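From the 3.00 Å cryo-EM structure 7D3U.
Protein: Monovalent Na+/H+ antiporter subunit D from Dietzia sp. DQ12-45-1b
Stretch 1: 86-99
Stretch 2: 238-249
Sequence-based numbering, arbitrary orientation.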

# COMPACT_ATOMS: atom_id res chain seq x y z
N VAL A 86 4.78 -13.67 -10.95
CA VAL A 86 4.95 -12.24 -11.19
C VAL A 86 5.51 -11.54 -9.95
O VAL A 86 6.41 -10.71 -10.06
CB VAL A 86 3.64 -11.61 -11.67
CG1 VAL A 86 3.84 -10.14 -11.92
CG2 VAL A 86 3.17 -12.28 -12.94
N THR A 87 4.99 -11.87 -8.76
CA THR A 87 5.50 -11.23 -7.55
C THR A 87 6.93 -11.67 -7.25
O THR A 87 7.72 -10.86 -6.74
CB THR A 87 4.60 -11.53 -6.36
OG1 THR A 87 4.46 -12.95 -6.20
CG2 THR A 87 3.23 -10.90 -6.56
N SER A 88 7.29 -12.91 -7.56
CA SER A 88 8.67 -13.33 -7.35
C SER A 88 9.61 -12.65 -8.33
O SER A 88 10.74 -12.29 -7.98
CB SER A 88 8.78 -14.85 -7.47
OG SER A 88 8.46 -15.26 -8.78
N LEU A 89 9.16 -12.44 -9.57
CA LEU A 89 9.96 -11.67 -10.52
C LEU A 89 10.14 -10.24 -10.04
O LEU A 89 11.24 -9.68 -10.13
CB LEU A 89 9.29 -11.69 -11.90
CG LEU A 89 9.81 -10.71 -12.94
CD1 LEU A 89 11.27 -10.99 -13.25
CD2 LEU A 89 8.97 -10.78 -14.21
N LEU A 90 9.07 -9.63 -9.52
CA LEU A 90 9.18 -8.28 -8.99
C LEU A 90 10.15 -8.22 -7.82
O LEU A 90 10.97 -7.30 -7.74
CB LEU A 90 7.81 -7.76 -8.57
CG LEU A 90 6.80 -7.51 -9.68
CD1 LEU A 90 5.74 -6.53 -9.22
CD2 LEU A 90 7.49 -7.02 -10.94
N THR A 91 10.06 -9.18 -6.91
CA THR A 91 10.98 -9.21 -5.77
C THR A 91 12.42 -9.39 -6.22
O THR A 91 13.33 -8.74 -5.70
CB THR A 91 10.58 -10.31 -4.80
OG1 THR A 91 9.17 -10.26 -4.56
CG2 THR A 91 11.31 -10.15 -3.48
N LEU A 92 12.64 -10.26 -7.21
CA LEU A 92 14.00 -10.48 -7.70
C LEU A 92 14.57 -9.21 -8.33
O LEU A 92 15.72 -8.84 -8.05
CB LEU A 92 14.00 -11.63 -8.71
CG LEU A 92 15.29 -11.86 -9.49
CD1 LEU A 92 16.43 -12.18 -8.55
CD2 LEU A 92 15.10 -12.99 -10.49
N THR A 93 13.78 -8.52 -9.16
CA THR A 93 14.30 -7.32 -9.80
C THR A 93 14.48 -6.18 -8.80
O THR A 93 15.44 -5.41 -8.89
CB THR A 93 13.39 -6.88 -10.94
OG1 THR A 93 12.13 -6.45 -10.41
CG2 THR A 93 13.18 -8.02 -11.92
N CYS A 94 13.58 -6.07 -7.82
CA CYS A 94 13.76 -5.03 -6.81
C CYS A 94 14.95 -5.32 -5.90
O CYS A 94 15.62 -4.39 -5.46
CB CYS A 94 12.48 -4.87 -5.99
SG CYS A 94 11.06 -4.28 -6.94
N ALA A 95 15.25 -6.60 -5.65
CA ALA A 95 16.46 -6.91 -4.90
C ALA A 95 17.71 -6.62 -5.72
O ALA A 95 18.71 -6.12 -5.18
CB ALA A 95 16.43 -8.37 -4.45
N ALA A 96 17.68 -6.92 -7.02
CA ALA A 96 18.81 -6.60 -7.88
C ALA A 96 18.99 -5.09 -8.00
O ALA A 96 20.11 -4.63 -8.25
CB ALA A 96 18.62 -7.23 -9.25
N PHE A 97 17.92 -4.32 -7.85
CA PHE A 97 18.04 -2.87 -7.83
C PHE A 97 18.58 -2.39 -6.49
O PHE A 97 19.39 -1.45 -6.45
CB PHE A 97 16.69 -2.22 -8.12
CG PHE A 97 16.67 -0.73 -7.92
CD1 PHE A 97 16.99 0.12 -8.96
CD2 PHE A 97 16.30 -0.18 -6.71
CE1 PHE A 97 16.97 1.48 -8.79
CE2 PHE A 97 16.28 1.19 -6.53
CZ PHE A 97 16.61 2.02 -7.57
N ALA A 98 18.13 -3.00 -5.39
CA ALA A 98 18.60 -2.58 -4.07
C ALA A 98 20.07 -2.90 -3.87
O ALA A 98 20.75 -2.20 -3.12
CB ALA A 98 17.76 -3.25 -2.98
N VAL A 99 20.57 -3.95 -4.52
CA VAL A 99 21.99 -4.26 -4.40
C VAL A 99 22.84 -3.16 -5.02
O VAL A 99 23.88 -2.78 -4.48
CB VAL A 99 22.29 -5.63 -5.04
CG1 VAL A 99 23.77 -5.78 -5.33
CG2 VAL A 99 21.82 -6.73 -4.13
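Stretch 2 (238-249) SPAVTAMFSGLH

Stretch 2 runs antiparallel to the helix of stretch 1: the helix that includes Val241 to Phe245 lies at 175° to it, N-to-C direction against N-to-C direction, with the axes 9.1 Å apart at closest approach. Ser238, with phi/psi of -59/146, is extended and leads into the helical turns. Numbers rise along one stretch as they fall along the other. Ala98 CA lies 5.4 Å from Ala240 CA, Cys94 CA 5.4 Å from Met244 CA, and Thr87 CA 6.4 Å from Leu248 CA.

At the Ala98 end the contact is methyl against methyl. Ala240 points its CB toward stretch 1, where it meets Ala98 CB at 3.7 Å and Phe97 CD2 at 3.6 Å. The Phe97 ring, with chi1 t and chi2 near 90°, presents its edge to that methyl, and its CE2 comes within 4.5 Å of Pro239 CB.

Cys94 has the largest covered area in stretch 1. Its m rotamer brings SG to 3.4 Å from Ala243 O and 3.6 Å from Met244 N, with Ala243 CB 4.0 Å from the same SG. The closest neighbours of the sulfur in stretch 2 are backbone atoms, while Cys94 CB packs on Met244 CB at 3.9 Å. Met244 itself leaves its backbone sideways; chi1 and chi2, both t, extend the chain, and chi3 in m sets the last bond so that its end comes nearer stretch 1. There Met244 CE reaches 4.3 Å from Ala95 N, and Met244 SD lies 4.4 Å from Thr91 CG2.

Gly247 has phi/psi of -116/-8, and the hydrogen bond from Leu248 N to Phe245 O is weak at 3.4 Å. Gly247 leaves room for Leu90, whose m,t rotamer carries CD1 to 3.9 Å from Gly247 CA; a CB built ideally on this glycine would sit 2.4 Å from Leu90 CD1, a clash. Leu248, also m,t, starts sideways but turns its end inward, setting CD2 3.7 Å from Thr87 CB and 4.0 Å from Thr91 OG1.

The threonines show how polar side chains can serve an apolar seam. Thr91, in m, donates from OG1 to Thr87 O at 2.7 Å, so its hydroxyl is satisfied within its own helix. Thr87, in p, has its OG1 bonded elsewhere in the structure and offers carbon to Leu248. No hydrogen bond crosses between the stretches; the two stretches bury 526 Å², both sides summed, through van der Waals contact.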

# COMPACT_ATOMS: atom_id res chain seq x y z
N SER A 238 12.56 4.31 1.24
CA SER A 238 13.72 4.15 0.37
C SER A 238 13.26 3.79 -1.04
O SER A 238 12.25 3.10 -1.21
CB SER A 238 14.65 3.07 0.92
OG SER A 238 15.51 2.59 -0.09
N PRO A 239 13.98 4.23 -2.08
CA PRO A 239 13.50 4.00 -3.45
C PRO A 239 13.36 2.54 -3.82
O PRO A 239 12.53 2.21 -4.69
CB PRO A 239 14.57 4.70 -4.30
CG PRO A 239 15.14 5.73 -3.41
CD PRO A 239 15.16 5.11 -2.05
N ALA A 240 14.13 1.64 -3.21
CA ALA A 240 14.01 0.22 -3.51
C ALA A 240 12.91 -0.44 -2.70
O ALA A 240 12.22 -1.34 -3.21
CB ALA A 240 15.34 -0.49 -3.24
N VAL A 241 12.72 -0.02 -1.45
CA VAL A 241 11.69 -0.61 -0.60
C VAL A 241 10.31 -0.32 -1.16
O VAL A 241 9.43 -1.19 -1.19
CB VAL A 241 11.84 -0.11 0.84
CG1 VAL A 241 10.93 -0.88 1.76
CG2 VAL A 241 13.28 -0.25 1.29
N THR A 242 10.08 0.92 -1.62
CA THR A 242 8.78 1.25 -2.19
C THR A 242 8.55 0.52 -3.51
O THR A 242 7.41 0.14 -3.81
CB THR A 242 8.64 2.76 -2.38
OG1 THR A 242 7.40 3.05 -3.03
CG2 THR A 242 9.78 3.31 -3.21
N ALA A 243 9.61 0.30 -4.29
CA ALA A 243 9.46 -0.46 -5.53
C ALA A 243 9.12 -1.91 -5.24
O ALA A 243 8.34 -2.53 -5.97
CB ALA A 243 10.74 -0.36 -6.36
N MET A 244 9.71 -2.47 -4.18
CA MET A 244 9.38 -3.84 -3.81
C MET A 244 7.96 -3.95 -3.26
O MET A 244 7.27 -4.94 -3.50
CB MET A 244 10.39 -4.37 -2.79
CG MET A 244 10.12 -5.79 -2.33
SD MET A 244 11.42 -6.41 -1.26
CE MET A 244 12.86 -5.91 -2.19
N PHE A 245 7.51 -2.92 -2.53
CA PHE A 245 6.18 -2.97 -1.93
C PHE A 245 5.08 -2.65 -2.94
O PHE A 245 3.92 -3.00 -2.71
CB PHE A 245 6.09 -2.00 -0.76
CG PHE A 245 6.90 -2.41 0.43
CD1 PHE A 245 7.70 -3.54 0.40
CD2 PHE A 245 6.87 -1.66 1.59
CE1 PHE A 245 8.45 -3.90 1.49
CE2 PHE A 245 7.61 -2.02 2.69
CZ PHE A 245 8.41 -3.14 2.64
N SER A 246 5.42 -1.97 -4.04
CA SER A 246 4.42 -1.56 -5.00
C SER A 246 3.68 -2.73 -5.63
O SER A 246 2.58 -2.54 -6.17
CB SER A 246 5.07 -0.72 -6.10
OG SER A 246 5.57 -1.55 -7.13
N GLY A 247 4.24 -3.93 -5.58
CA GLY A 247 3.62 -5.07 -6.24
C GLY A 247 3.18 -6.17 -5.31
O GLY A 247 2.52 -7.12 -5.75
N LEU A 248 3.53 -6.09 -4.03
CA LEU A 248 3.25 -7.17 -3.09
C LEU A 248 1.99 -6.93 -2.26
O LEU A 248 1.03 -7.68 -2.36
CB LEU A 248 4.46 -7.39 -2.18
CG LEU A 248 5.75 -7.73 -2.93
CD1 LEU A 248 6.83 -8.14 -1.96
CD2 LEU A 248 5.50 -8.82 -3.94
N HIS A 249 1.97 -5.86 -1.45
CA HIS A 249 0.98 -5.76 -0.39
C HIS A 249 -0.41 -5.47 -0.94
O HIS A 249 -1.35 -6.26 -0.75
CB HIS A 249 1.40 -4.68 0.61
CG HIS A 249 2.72 -4.94 1.26
ND1 HIS A 249 2.92 -5.96 2.16
CD2 HIS A 249 3.91 -4.31 1.14
CE1 HIS A 249 4.18 -5.95 2.57
NE2 HIS A 249 4.80 -4.96 1.96